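Local coordinates for putative xanthine dehydrogenase YAGS fad-binding subunit (Escherichia coli, PDB 5G5G), which probably serves as the molybdenum-cofactor-carrying large subunit of a periplasmic aldehyde oxidase, binding the molybdenum centre and pterin cytosine dinucleotide used to oxidise aldehydes, at residues C[51-56]-C[109-114]; C[56-61]-C[103-108]; C[64-69]-C[130-135]; C[192-197]-C[267-272]. All blocks are in the same frame, centred on the assembly; numbering follows the deposited sequence. Where two conformers were deposited one is given.

Contact 1. Residues C[51-56]-C[109-114]; sequences GYIVGS and HQAIAL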
loop_
_atom_site.group_PDB
_atom_site.type_symbol
_atom_site.label_atom_id
_atom_site.label_comp_id
_atom_site.label_asym_id
_atom_site.label_seq_id
_atom_site.Cartn_x
_atom_site.Cartn_y
_atom_site.Cartn_z
ATOM N N GLY C 51 8.574 21.695 7.472
ATOM C CA GLY C 51 8.324 22.178 6.124
ATOM C C GLY C 51 7.166 21.476 5.462
ATOM O O GLY C 51 7.102 20.258 5.499
ATOM N N TYR C 52 6.293 22.221 4.793
ATOM C CA TYR C 52 5.143 21.666 4.169
ATOM C C TYR C 52 5.200 22.004 2.675
ATOM O O TYR C 52 5.275 23.182 2.286
ATOM C CB TYR C 52 3.859 22.122 4.847
ATOM C CG TYR C 52 2.675 21.235 4.553
ATOM C CD1 TYR C 52 1.940 21.380 3.368
ATOM C CD2 TYR C 52 2.275 20.271 5.456
ATOM C CE1 TYR C 52 0.843 20.568 3.102
ATOM C CE2 TYR C 52 1.198 19.448 5.216
ATOM C CZ TYR C 52 0.479 19.604 4.042
ATOM O OH TYR C 52 -0.584 18.783 3.792
ATOM N N ILE C 53 5.164 20.956 1.862
ATOM C CA ILE C 53 5.276 21.056 0.415
ATOM C C ILE C 53 4.055 21.658 -0.286
ATOM O O ILE C 53 2.934 21.341 0.067
ATOM C CB ILE C 53 5.588 19.636 -0.107
ATOM C CG1 ILE C 53 6.797 19.694 -0.980
ATOM C CG2 ILE C 53 4.366 18.854 -0.559
ATOM C CD1 ILE C 53 7.948 19.332 -0.088
ATOM N N VAL C 54 4.298 22.508 -1.293
ATOM C CA VAL C 54 3.259 22.962 -2.224
ATOM C C VAL C 54 3.566 22.344 -3.580
ATOM O O VAL C 54 4.658 22.532 -4.137
ATOM C CB VAL C 54 3.220 24.481 -2.349
ATOM C CG1 VAL C 54 2.135 24.952 -3.311
ATOM C CG2 VAL C 54 3.037 25.100 -0.958
ATOM N N GLY C 55 2.591 21.629 -4.116
ATOM C CA GLY C 55 2.740 20.939 -5.409
ATOM C C GLY C 55 1.966 21.607 -6.523
ATOM O O GLY C 55 1.014 22.350 -6.270
ATOM N N SER C 56 2.434 21.421 -7.754
ATOM C CA SER C 56 1.786 22.028 -8.907
ATOM C C SER C 56 0.315 21.632 -9.004
ATOM O O SER C 56 -0.056 20.440 -8.909
ATOM C CB SER C 56 2.453 21.592 -10.201
ATOM O OG SER C 56 1.746 22.197 -11.284
ATOM N N HIS C 109 1.487 17.943 -9.385
ATOM C CA HIS C 109 2.093 17.777 -8.030
ATOM C C HIS C 109 3.605 17.846 -7.960
ATOM O O HIS C 109 4.189 17.566 -6.916
ATOM C CB HIS C 109 1.577 16.541 -7.289
ATOM C CG HIS C 109 0.220 16.710 -6.714
ATOM N ND1 HIS C 109 -0.434 15.677 -6.108
ATOM C CD2 HIS C 109 -0.617 17.780 -6.636
ATOM C CE1 HIS C 109 -1.593 16.082 -5.645
ATOM N NE2 HIS C 109 -1.738 17.356 -5.962
ATOM N N GLN C 110 4.271 18.331 -8.996
ATOM C CA GLN C 110 5.685 18.624 -8.873
ATOM C C GLN C 110 5.898 19.706 -7.828
ATOM O O GLN C 110 5.128 20.685 -7.784
ATOM C CB GLN C 110 6.254 19.082 -10.215
ATOM C CG GLN C 110 7.740 19.464 -10.195
ATOM C CD GLN C 110 8.223 19.825 -11.596
ATOM O OE1 GLN C 110 7.470 20.395 -12.407
ATOM N NE2 GLN C 110 9.472 19.459 -11.902
ATOM N N ALA C 111 6.878 19.510 -6.954
ATOM C CA ALA C 111 7.055 20.466 -5.866
ATOM C C ALA C 111 7.425 21.852 -6.415
ATOM O O ALA C 111 8.309 21.966 -7.282
ATOM C CB ALA C 111 8.114 20.010 -4.916
ATOM N N ILE C 112 6.768 22.901 -5.925
ATOM C CA ILE C 112 7.079 24.281 -6.337
ATOM C C ILE C 112 7.442 25.219 -5.203
ATOM O O ILE C 112 7.954 26.321 -5.443
ATOM C CB ILE C 112 5.994 24.918 -7.230
ATOM C CG1 ILE C 112 4.647 25.003 -6.477
ATOM C CG2 ILE C 112 5.878 24.125 -8.516
ATOM C CD1 ILE C 112 3.574 25.778 -7.226
ATOM N N ALA C 113 7.135 24.828 -3.975
ATOM C CA ALA C 113 7.467 25.651 -2.825
ATOM C C ALA C 113 7.443 24.795 -1.554
ATOM O O ALA C 113 6.892 23.667 -1.546
ATOM C CB ALA C 113 6.540 26.854 -2.689
ATOM N N LEU C 114 8.080 25.332 -0.507
ATOM C CA LEU C 114 8.034 24.705 0.824
ATOM C C LEU C 114 7.850 25.794 1.853
ATOM O O LEU C 114 8.643 26.719 1.904
ATOM C CB LEU C 114 9.321 23.931 1.140
ATOM C CG LEU C 114 9.309 23.201 2.502
ATOM C CD1 LEU C 114 8.753 21.797 2.316
ATOM C CD2 LEU C 114 10.687 23.188 3.135
#
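Val54 faces both Ile112 and Ala113, a classic beta bulge in the antiparallel pairing of strand 51-55 with strand 111-114, whose directions lie 145° apart. Val54 N donates to Ala113 O at 2.9 Å in an almost straight bond (173°), although it stands above the carbonyl plane and not on a lone pair. Val54 O takes Ile112 N at 2.8 Å, nearly along the C=O axis, and a weak second bond from Ala113 N. Past the bulge the chains stay tied as the strand order ends: Ser56 N reaches Gln110 O at 2.8 Å, and His109 N gives a longer bond to Ser56 O.

Among the side chains, Leu114 keeps CG opposite its own N (chi1 -178°), which lays the branch along the partner backbone. Its CD1 touches Tyr52 N at 3.5 Å and its CG lies 3.9 Å from Gly51 CA, where a beta carbon on residue 51 would collide with CD2. With Leu114 cut back to alanine, a gap would probably open over Gly51 and the packing on Ala258 of helix 250-262 would be lost. On the other face Val54 CG1 meets Ile112 CG1 at 4.0 Å, close to Ala127 of helix 120-127.

Hydrogen bonding across the contact is thus confined to the backbones, while aliphatic groups on both faces bind the paired strands to helices of the chain.

Contact 2. Residues C[56-61]-C[103-108]; sequences SAIAKG and PTIEHY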
loop_
_atom_site.group_PDB
_atom_site.type_symbol
_atom_site.label_atom_id
_atom_site.label_comp_id
_atom_site.label_asym_id
_atom_site.label_seq_id
_atom_site.Cartn_x
_atom_site.Cartn_y
_atom_site.Cartn_z
ATOM N N SER C 56 2.434 21.421 -7.754
ATOM C CA SER C 56 1.786 22.028 -8.907
ATOM C C SER C 56 0.315 21.632 -9.004
ATOM O O SER C 56 -0.056 20.440 -8.909
ATOM C CB SER C 56 2.453 21.592 -10.201
ATOM O OG SER C 56 1.746 22.197 -11.284
ATOM N N ALA C 57 -0.508 22.628 -9.268
ATOM C CA ALA C 57 -1.946 22.420 -9.486
ATOM C C ALA C 57 -2.267 22.000 -10.934
ATOM O O ALA C 57 -3.410 21.613 -11.213
ATOM C CB ALA C 57 -2.740 23.657 -9.097
ATOM N N ILE C 58 -1.296 22.090 -11.832
ATOM C CA ILE C 58 -1.492 21.680 -13.188
ATOM C C ILE C 58 -0.489 20.626 -13.598
ATOM O O ILE C 58 0.632 20.513 -13.032
ATOM C CB ILE C 58 -1.416 22.841 -14.192
ATOM C CG1 ILE C 58 -0.013 23.394 -14.324
ATOM C CG2 ILE C 58 -2.382 23.946 -13.819
ATOM C CD1 ILE C 58 0.134 24.406 -15.413
ATOM N N ALA C 59 -0.862 19.876 -14.642
ATOM C CA ALA C 59 0.039 18.861 -15.182
ATOM C C ALA C 59 1.230 19.469 -15.869
ATOM O O ALA C 59 2.349 18.945 -15.755
ATOM C CB ALA C 59 -0.686 17.968 -16.183
ATOM N N LYS C 60 1.017 20.553 -16.616
ATOM C CA LYS C 60 2.033 20.976 -17.583
ATOM C C LYS C 60 1.790 22.391 -18.090
ATOM O O LYS C 60 0.641 22.753 -18.447
ATOM C CB LYS C 60 2.043 20.043 -18.822
ATOM C CG LYS C 60 3.211 20.312 -19.783
ATOM C CD LYS C 60 3.134 19.648 -21.152
ATOM C CE LYS C 60 4.505 19.790 -21.793
ATOM N NZ LYS C 60 4.672 19.042 -23.055
ATOM N N GLY C 61 2.885 23.143 -18.142
ATOM C CA GLY C 61 2.850 24.545 -18.489
ATOM C C GLY C 61 3.932 25.347 -17.781
ATOM O O GLY C 61 5.015 24.848 -17.484
ATOM N N PRO C 103 10.577 27.927 -13.407
ATOM C CA PRO C 103 9.319 28.366 -13.958
ATOM C C PRO C 103 8.563 27.305 -14.773
ATOM O O PRO C 103 7.375 27.442 -14.953
ATOM C CB PRO C 103 9.726 29.598 -14.798
ATOM C CG PRO C 103 11.135 29.307 -15.199
ATOM C CD PRO C 103 11.746 28.502 -14.099
ATOM N N THR C 104 9.187 26.211 -15.137
ATOM C CA THR C 104 8.508 25.174 -15.929
ATOM C C THR C 104 7.855 24.142 -15.037
ATOM O O THR C 104 8.451 23.723 -14.034
ATOM C CB THR C 104 9.499 24.492 -16.885
ATOM O OG1 THR C 104 10.010 25.489 -17.767
ATOM C CG2 THR C 104 8.807 23.471 -17.743
ATOM N N ILE C 105 6.602 23.792 -15.346
ATOM C CA ILE C 105 5.931 22.670 -14.675
ATOM C C ILE C 105 5.987 21.448 -15.621
ATOM O O ILE C 105 5.478 21.524 -16.751
ATOM C CB ILE C 105 4.476 22.992 -14.366
ATOM C CG1 ILE C 105 4.360 24.267 -13.462
ATOM C CG2 ILE C 105 3.781 21.806 -13.748
ATOM C CD1 ILE C 105 4.958 24.109 -12.081
ATOM N N GLU C 106 6.610 20.387 -15.132
ATOM C CA GLU C 106 6.770 19.109 -15.854
ATOM C C GLU C 106 5.713 18.060 -15.545
ATOM O O GLU C 106 5.433 17.218 -16.416
ATOM C CB GLU C 106 8.127 18.514 -15.579
ATOM C CG GLU C 106 9.283 19.454 -15.931
ATOM C CD GLU C 106 10.569 18.890 -15.407
ATOM O OE1 GLU C 106 11.071 18.002 -16.044
ATOM O OE2 GLU C 106 11.064 19.278 -14.339
ATOM N N HIS C 107 5.104 18.112 -14.378
ATOM C CA HIS C 107 4.032 17.163 -14.037
ATOM C C HIS C 107 3.173 17.669 -12.912
ATOM O O HIS C 107 3.601 18.521 -12.123
ATOM C CB HIS C 107 4.623 15.731 -13.747
ATOM C CG HIS C 107 5.507 15.667 -12.525
ATOM N ND1 HIS C 107 4.997 15.496 -11.267
ATOM C CD2 HIS C 107 6.839 15.828 -12.364
ATOM C CE1 HIS C 107 5.989 15.442 -10.396
ATOM N NE2 HIS C 107 7.116 15.685 -11.033
ATOM N N TYR C 108 1.983 17.079 -12.787
ATOM C CA TYR C 108 1.074 17.397 -11.711
ATOM C C TYR C 108 1.740 17.072 -10.361
ATOM O O TYR C 108 2.478 16.062 -10.211
ATOM C CB TYR C 108 -0.202 16.598 -11.886
ATOM C CG TYR C 108 -1.273 16.934 -10.917
ATOM C CD1 TYR C 108 -1.963 18.153 -10.970
ATOM C CD2 TYR C 108 -1.581 16.064 -9.922
ATOM C CE1 TYR C 108 -2.941 18.432 -10.035
ATOM C CE2 TYR C 108 -2.559 16.319 -9.012
ATOM C CZ TYR C 108 -3.212 17.524 -9.062
ATOM O OH TYR C 108 -4.178 17.757 -8.088
#
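Gly61 O accepts Ile105 N at 2.9 Å (166°), and a weak return bond runs from Gly61 N to Ile105 O, making one antiparallel hydrogen-bonded pair. A side chain on Gly61 would be jammed against the carbonyl of Lys60 and crowded by Ile58 CD1. Within the loop, Ser56 OG donates to Ile58 O at 2.7 Å, in the carbonyl plane and on a lone pair, which pins the turn.

Ile105 leans on this pinned turn. With CG2 swung opposite its own N (chi1 -58° for CG1), that methyl comes to 3.2 Å from Ser56 OG and 3.5 Å from Ile58 O, while the Ile58 side chain crosses that of Ile105 at about a right angle. Cutting Ile105 back to alanine would remove the methyl that meets Ser56 and Ile58, and the loop would probably be freer to shift. Farther out, Tyr108 turns its ring edge to the loop: Ala57 O lies in the ring plane, 3.4 Å from CE1. The Tyr108 hydroxyl is hydrogen-bonded to an acidic side chain of another protein chain.

Strand 104-105 is an outer member of a three-stranded antiparallel sheet beside strand 61-67, and Tyr134 of strand 131-136, on the far side of 61-67, reaches back to bond Ala57 N and pack on Ile58.

Contact 3. Residues C[64-69]-C[130-135]; sequences TALDTD and VQAHYR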
loop_
_atom_site.group_PDB
_atom_site.type_symbol
_atom_site.label_atom_id
_atom_site.label_comp_id
_atom_site.label_asym_id
_atom_site.label_seq_id
_atom_site.Cartn_x
_atom_site.Cartn_y
_atom_site.Cartn_z
ATOM N N THR C 64 3.533 31.197 -13.962
ATOM C CA THR C 64 3.657 32.635 -14.356
ATOM C C THR C 64 4.084 33.447 -13.131
ATOM O O THR C 64 5.024 34.288 -13.213
ATOM C CB THR C 64 2.389 33.187 -15.044
ATOM O OG1 THR C 64 1.211 32.837 -14.313
ATOM C CG2 THR C 64 2.265 32.578 -16.461
ATOM N N ALA C 65 3.512 33.096 -11.984
ATOM C CA ALA C 65 4.002 33.671 -10.725
ATOM C C ALA C 65 3.817 32.737 -9.517
ATOM O O ALA C 65 3.017 31.786 -9.525
ATOM C CB ALA C 65 3.358 35.015 -10.493
ATOM N N LEU C 66 4.589 33.021 -8.494
ATOM C CA LEU C 66 4.539 32.251 -7.302
ATOM C C LEU C 66 4.730 33.225 -6.169
ATOM O O LEU C 66 5.833 33.659 -5.902
ATOM C CB LEU C 66 5.652 31.198 -7.327
ATOM C CG LEU C 66 5.644 30.272 -6.123
ATOM C CD1 LEU C 66 4.297 29.568 -5.967
ATOM C CD2 LEU C 66 6.742 29.206 -6.252
ATOM N N ASP C 67 3.641 33.617 -5.539
ATOM C CA ASP C 67 3.710 34.697 -4.584
ATOM C C ASP C 67 3.602 34.125 -3.197
ATOM O O ASP C 67 2.915 33.163 -2.955
ATOM C CB ASP C 67 2.682 35.723 -4.904
ATOM C CG ASP C 67 2.878 36.309 -6.275
ATOM O OD1 ASP C 67 4.004 36.871 -6.538
ATOM O OD2 ASP C 67 1.958 36.146 -7.130
ATOM N N THR C 68 4.391 34.670 -2.291
ATOM C CA THR C 68 4.567 34.031 -0.996
ATOM C C THR C 68 4.355 34.999 0.171
ATOM O O THR C 68 4.564 34.570 1.312
ATOM C CB THR C 68 5.998 33.453 -0.896
ATOM O OG1 THR C 68 6.912 34.546 -1.037
ATOM C CG2 THR C 68 6.236 32.430 -1.991
ATOM N N ASP C 69 3.906 36.234 -0.082
ATOM C CA ASP C 69 3.755 37.221 0.982
ATOM C C ASP C 69 2.726 36.785 2.022
ATOM O O ASP C 69 2.968 36.905 3.246
ATOM C CB ASP C 69 3.341 38.624 0.492
ATOM C CG ASP C 69 4.497 39.450 -0.109
ATOM O OD1 ASP C 69 5.619 39.010 -0.239
ATOM O OD2 ASP C 69 4.245 40.618 -0.442
ATOM N N VAL C 130 0.013 30.022 -0.324
ATOM C CA VAL C 130 0.980 30.272 -1.373
ATOM C C VAL C 130 0.174 30.467 -2.676
ATOM O O VAL C 130 -0.617 29.608 -3.003
ATOM C CB VAL C 130 1.982 29.119 -1.468
ATOM C CG1 VAL C 130 2.872 29.236 -2.702
ATOM C CG2 VAL C 130 2.844 29.110 -0.210
ATOM N N GLN C 131 0.420 31.545 -3.401
ATOM C CA GLN C 131 -0.416 31.934 -4.551
ATOM C C GLN C 131 0.365 31.550 -5.809
ATOM O O GLN C 131 1.278 32.243 -6.217
ATOM C CB GLN C 131 -0.710 33.434 -4.447
ATOM C CG GLN C 131 -1.462 34.055 -5.610
ATOM C CD GLN C 131 -1.683 35.572 -5.451
ATOM O OE1 GLN C 131 -2.372 36.004 -4.515
ATOM N NE2 GLN C 131 -1.088 36.395 -6.350
ATOM N N ALA C 132 -0.039 30.483 -6.458
ATOM C CA ALA C 132 0.585 30.045 -7.717
ATOM C C ALA C 132 -0.361 30.315 -8.871
ATOM O O ALA C 132 -1.524 29.943 -8.789
ATOM C CB ALA C 132 0.899 28.583 -7.678
ATOM N N HIS C 133 0.101 30.992 -9.903
ATOM C CA HIS C 133 -0.707 31.129 -11.110
ATOM C C HIS C 133 0.074 30.578 -12.300
ATOM O O HIS C 133 1.319 30.704 -12.408
ATOM C CB HIS C 133 -1.199 32.565 -11.348
ATOM C CG HIS C 133 -2.048 33.119 -10.241
ATOM N ND1 HIS C 133 -1.930 34.418 -9.801
ATOM C CD2 HIS C 133 -3.025 32.555 -9.486
ATOM C CE1 HIS C 133 -2.788 34.627 -8.816
ATOM N NE2 HIS C 133 -3.463 33.511 -8.605
ATOM N N TYR C 134 -0.702 29.984 -13.205
ATOM C CA TYR C 134 -0.215 29.164 -14.308
ATOM C C TYR C 134 -0.821 29.495 -15.689
ATOM O O TYR C 134 -1.950 30.003 -15.788
ATOM C CB TYR C 134 -0.582 27.707 -14.060
ATOM C CG TYR C 134 -0.282 27.137 -12.703
ATOM C CD1 TYR C 134 -1.182 27.294 -11.641
ATOM C CD2 TYR C 134 0.858 26.367 -12.500
ATOM C CE1 TYR C 134 -0.939 26.739 -10.392
ATOM C CE2 TYR C 134 1.113 25.801 -11.270
ATOM C CZ TYR C 134 0.207 25.970 -10.229
ATOM O OH TYR C 134 0.437 25.380 -9.020
ATOM N N ARG C 135 -0.044 29.130 -16.704
ATOM C CA ARG C 135 -0.451 29.045 -18.111
ATOM C C ARG C 135 -0.291 27.567 -18.506
ATOM O O ARG C 135 0.828 27.075 -18.615
ATOM C CB ARG C 135 0.480 29.917 -18.950
ATOM C CG ARG C 135 0.164 29.976 -20.444
ATOM C CD ARG C 135 -1.030 30.878 -20.744
ATOM N NE ARG C 135 -1.494 30.700 -22.137
ATOM C CZ ARG C 135 -1.798 31.682 -23.001
ATOM N NH1 ARG C 135 -1.734 32.974 -22.666
ATOM N NH2 ARG C 135 -2.199 31.367 -24.229
#
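Thr64 holds OG1 between its backbone N and carbonyl carbon (chi1 47°), which aims the hydroxyl at His133 O for a weak bond of 2.9 Å. The same carbonyl also accepts Thr64 N at 2.7 Å and Ala65 N at 3.3 Å, so two successive residues face His133 in a classic beta bulge. Leu66 extends CG opposite its N (chi1 -177°), and its CD1 then meets two partners, 3.6 Å from Val130 CG1 and 3.9 Å from Ala132 CB.

Beyond the bulge the ladder is regular and antiparallel. Asp67 N bonds Gln131 O at 2.8 Å, Gln131 N returns to Asp67 O at 3.0 Å, and His133 N is held by Ala65 O. Between Asp67 and Gln131 the side chains add little: Gln131 NE2 gives Asp67 OD2 a weak bond of 3.2 Å, with the amide and carboxylate planes 84° apart. The face with Ala65, Asp67, Gln131 and His133 is the more polar one and touches a crystal neighbour.

The opposite face, with Leu66 and Ala132, packs on Ile112 of strand 111-117, and Leu66 also meets Thr82 of strand 77-82. Strand 61-67 runs in the middle of its small sheet, between 131-136 and 104-105, with the larger sheet against its apolar side.

Contact 4. Residues C[192-197]-C[267-272]; sequences PHASMA and KVMLPR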
loop_
_atom_site.group_PDB
_atom_site.type_symbol
_atom_site.label_atom_id
_atom_site.label_comp_id
_atom_site.label_asym_id
_atom_site.label_seq_id
_atom_site.Cartn_x
_atom_site.Cartn_y
_atom_site.Cartn_z
ATOM N N PRO C 192 5.533 7.401 4.423
ATOM C CA PRO C 192 5.643 8.462 3.453
ATOM C C PRO C 192 7.091 8.882 3.361
ATOM O O PRO C 192 7.808 8.900 4.394
ATOM C CB PRO C 192 4.782 9.607 4.100
ATOM C CG PRO C 192 3.754 8.905 4.924
ATOM C CD PRO C 192 4.569 7.738 5.489
ATOM N N HIS C 193 7.496 9.333 2.191
ATOM C CA HIS C 193 8.833 9.858 2.030
ATOM C C HIS C 193 9.021 11.009 3.034
ATOM O O HIS C 193 8.167 11.874 3.179
ATOM C CB HIS C 193 9.048 10.416 0.628
ATOM C CG HIS C 193 9.050 9.393 -0.451
ATOM N ND1 HIS C 193 7.936 8.680 -0.820
ATOM C CD2 HIS C 193 10.051 8.951 -1.244
ATOM C CE1 HIS C 193 8.249 7.855 -1.798
ATOM N NE2 HIS C 193 9.523 8.007 -2.084
ATOM N N ALA C 194 10.154 10.993 3.732
ATOM C CA ALA C 194 10.487 12.043 4.682
ATOM C C ALA C 194 11.967 12.206 4.928
ATOM O O ALA C 194 12.716 11.231 4.843
ATOM C CB ALA C 194 9.781 11.785 6.014
ATOM N N SER C 195 12.363 13.428 5.305
ATOM C CA SER C 195 13.764 13.739 5.583
ATOM C C SER C 195 13.852 14.835 6.629
ATOM O O SER C 195 12.954 15.704 6.735
ATOM C CB SER C 195 14.508 14.215 4.316
ATOM O OG SER C 195 14.521 13.251 3.269
ATOM N N MET C 196 14.928 14.826 7.377
ATOM C CA MET C 196 15.291 15.925 8.282
ATOM C C MET C 196 16.704 16.351 7.978
ATOM O O MET C 196 17.607 15.494 7.858
ATOM C CB MET C 196 15.172 15.512 9.750
ATOM C CG MET C 196 15.511 16.637 10.690
ATOM S SD MET C 196 15.171 16.294 12.416
ATOM C CE MET C 196 16.602 15.300 12.804
ATOM N N ALA C 197 16.910 17.665 7.840
ATOM C CA ALA C 197 18.248 18.221 7.566
ATOM C C ALA C 197 18.732 19.072 8.696
ATOM O O ALA C 197 17.963 19.854 9.242
ATOM C CB ALA C 197 18.241 19.017 6.299
ATOM N N LYS C 267 12.372 19.422 9.133
ATOM C CA LYS C 267 11.907 18.115 8.654
ATOM C C LYS C 267 10.705 18.248 7.764
ATOM O O LYS C 267 9.877 19.152 7.944
ATOM C CB LYS C 267 11.661 17.146 9.793
ATOM C CG LYS C 267 10.692 17.562 10.819
ATOM C CD LYS C 267 10.663 16.481 11.891
ATOM C CE LYS C 267 9.487 16.554 12.792
ATOM N NZ LYS C 267 9.341 15.415 13.740
ATOM N N VAL C 268 10.673 17.419 6.754
ATOM C CA VAL C 268 9.685 17.470 5.671
ATOM C C VAL C 268 9.200 16.051 5.369
ATOM O O VAL C 268 10.022 15.157 5.151
ATOM C CB VAL C 268 10.316 18.018 4.372
ATOM C CG1 VAL C 268 9.301 18.009 3.227
ATOM C CG2 VAL C 268 10.842 19.439 4.596
ATOM N N MET C 269 7.891 15.845 5.394
ATOM C CA MET C 269 7.286 14.596 4.944
ATOM C C MET C 269 6.393 14.914 3.739
ATOM O O MET C 269 5.688 15.945 3.738
ATOM C CB MET C 269 6.418 14.016 6.047
ATOM C CG MET C 269 5.799 12.674 5.699
ATOM S SD MET C 269 4.817 11.953 7.078
ATOM C CE MET C 269 6.064 12.064 8.326
ATOM N N LEU C 270 6.414 14.074 2.735
ATOM C CA LEU C 270 5.475 14.230 1.604
ATOM C C LEU C 270 4.109 13.695 2.063
ATOM O O LEU C 270 3.981 12.513 2.405
ATOM C CB LEU C 270 5.953 13.471 0.383
ATOM C CG LEU C 270 7.377 13.778 -0.095
ATOM C CD1 LEU C 270 7.631 13.084 -1.427
ATOM C CD2 LEU C 270 7.517 15.241 -0.270
ATOM N N PRO C 271 3.086 14.536 2.069
ATOM C CA PRO C 271 1.766 14.026 2.500
ATOM C C PRO C 271 1.283 12.913 1.564
ATOM O O PRO C 271 1.527 13.000 0.350
ATOM C CB PRO C 271 0.877 15.259 2.372
ATOM C CG PRO C 271 1.816 16.445 2.358
ATOM C CD PRO C 271 3.083 15.967 1.763
ATOM N N ARG C 272 0.607 11.899 2.121
ATOM C CA ARG C 272 0.178 10.738 1.350
ATOM C C ARG C 272 -0.558 11.157 0.041
ATOM O O ARG C 272 -0.265 10.575 -1.020
ATOM C CB ARG C 272 -0.671 9.775 2.192
ATOM C CG ARG C 272 -1.131 8.534 1.454
ATOM C CD ARG C 272 -0.006 7.671 0.942
ATOM N NE ARG C 272 0.731 7.136 2.055
ATOM C CZ ARG C 272 1.809 6.382 1.969
ATOM N NH1 ARG C 272 2.338 6.087 0.767
ATOM N NH2 ARG C 272 2.358 5.937 3.097
#
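Met269 opens its side chain against Ala194, the two CB atoms 4.0 Å apart across a non-hydrogen-bonded pair. One step out, CG lies 3.6 Å from Pro192 CB and also near His193 O. SD stays beside the proline, 3.8 Å from Pro192 CB. There the chain bends (chi3 -52°), so that CE folds back to 4.4 Å from Ala194 CB instead of running on past Pro192. The side chain thus bridges Pro192 and Ala194, and it also packs on Tyr39.

The backbones run antiparallel, as neighbours in the mixed seven-stranded sheet, within the molybdopterin cofactor-binding domain. Ser195 and Val268 exchange a pair of bonds, each 2.9 Å between N and O, and Leu270 N reaches His193 O at 2.8 Å, prolonging the ladder past strand 267-269. Leu270 CD1 rests on His193 CB, while His193 NE2 bonds Gly244 O. Arg272, bent at chi2 and chi3, brings NH2 to 3.7 Å from Pro192 CD. That nitrogen bonds Ala189 O and the backbone of another protein chain, and the side chain lies about 9 Å from the iron-sulfur cluster. Lys267 NZ bonds Tyr39 O, with a cation-pi contact to the Tyr39 ring, and forms a salt bridge to an acidic side chain of another protein chain.

Apolar packing and backbone bonds therefore join the two strands, while the polar ends of His193, Lys267 and Arg272 are bonded to partners beyond them.

In the fold
Contacts 1 to 3 belong to the a/b hammerhead domain and contact 4 to the first molybdopterin cofactor-binding domain. Along the chain, contact 2 is nested inside the loop closed by contact 1, contact 3 crosses both, and contact 4 follows. Contacts 1 and 4 share a seven-stranded mixed sheet in which strands 49-55 and 266-269 are neighbours; the centres of the two contacts are about 12 Å apart, and the shared sheet joins the hammerhead part to the cofactor-binding part. Contacts 2 and 3 belong to the small three-stranded sheet, their centres also about 12 Å apart. Tyr134 and Ile112 knit that sheet to contact 1, whereas contacts 3 and 4 are about 23 Å apart between centres and do not touch.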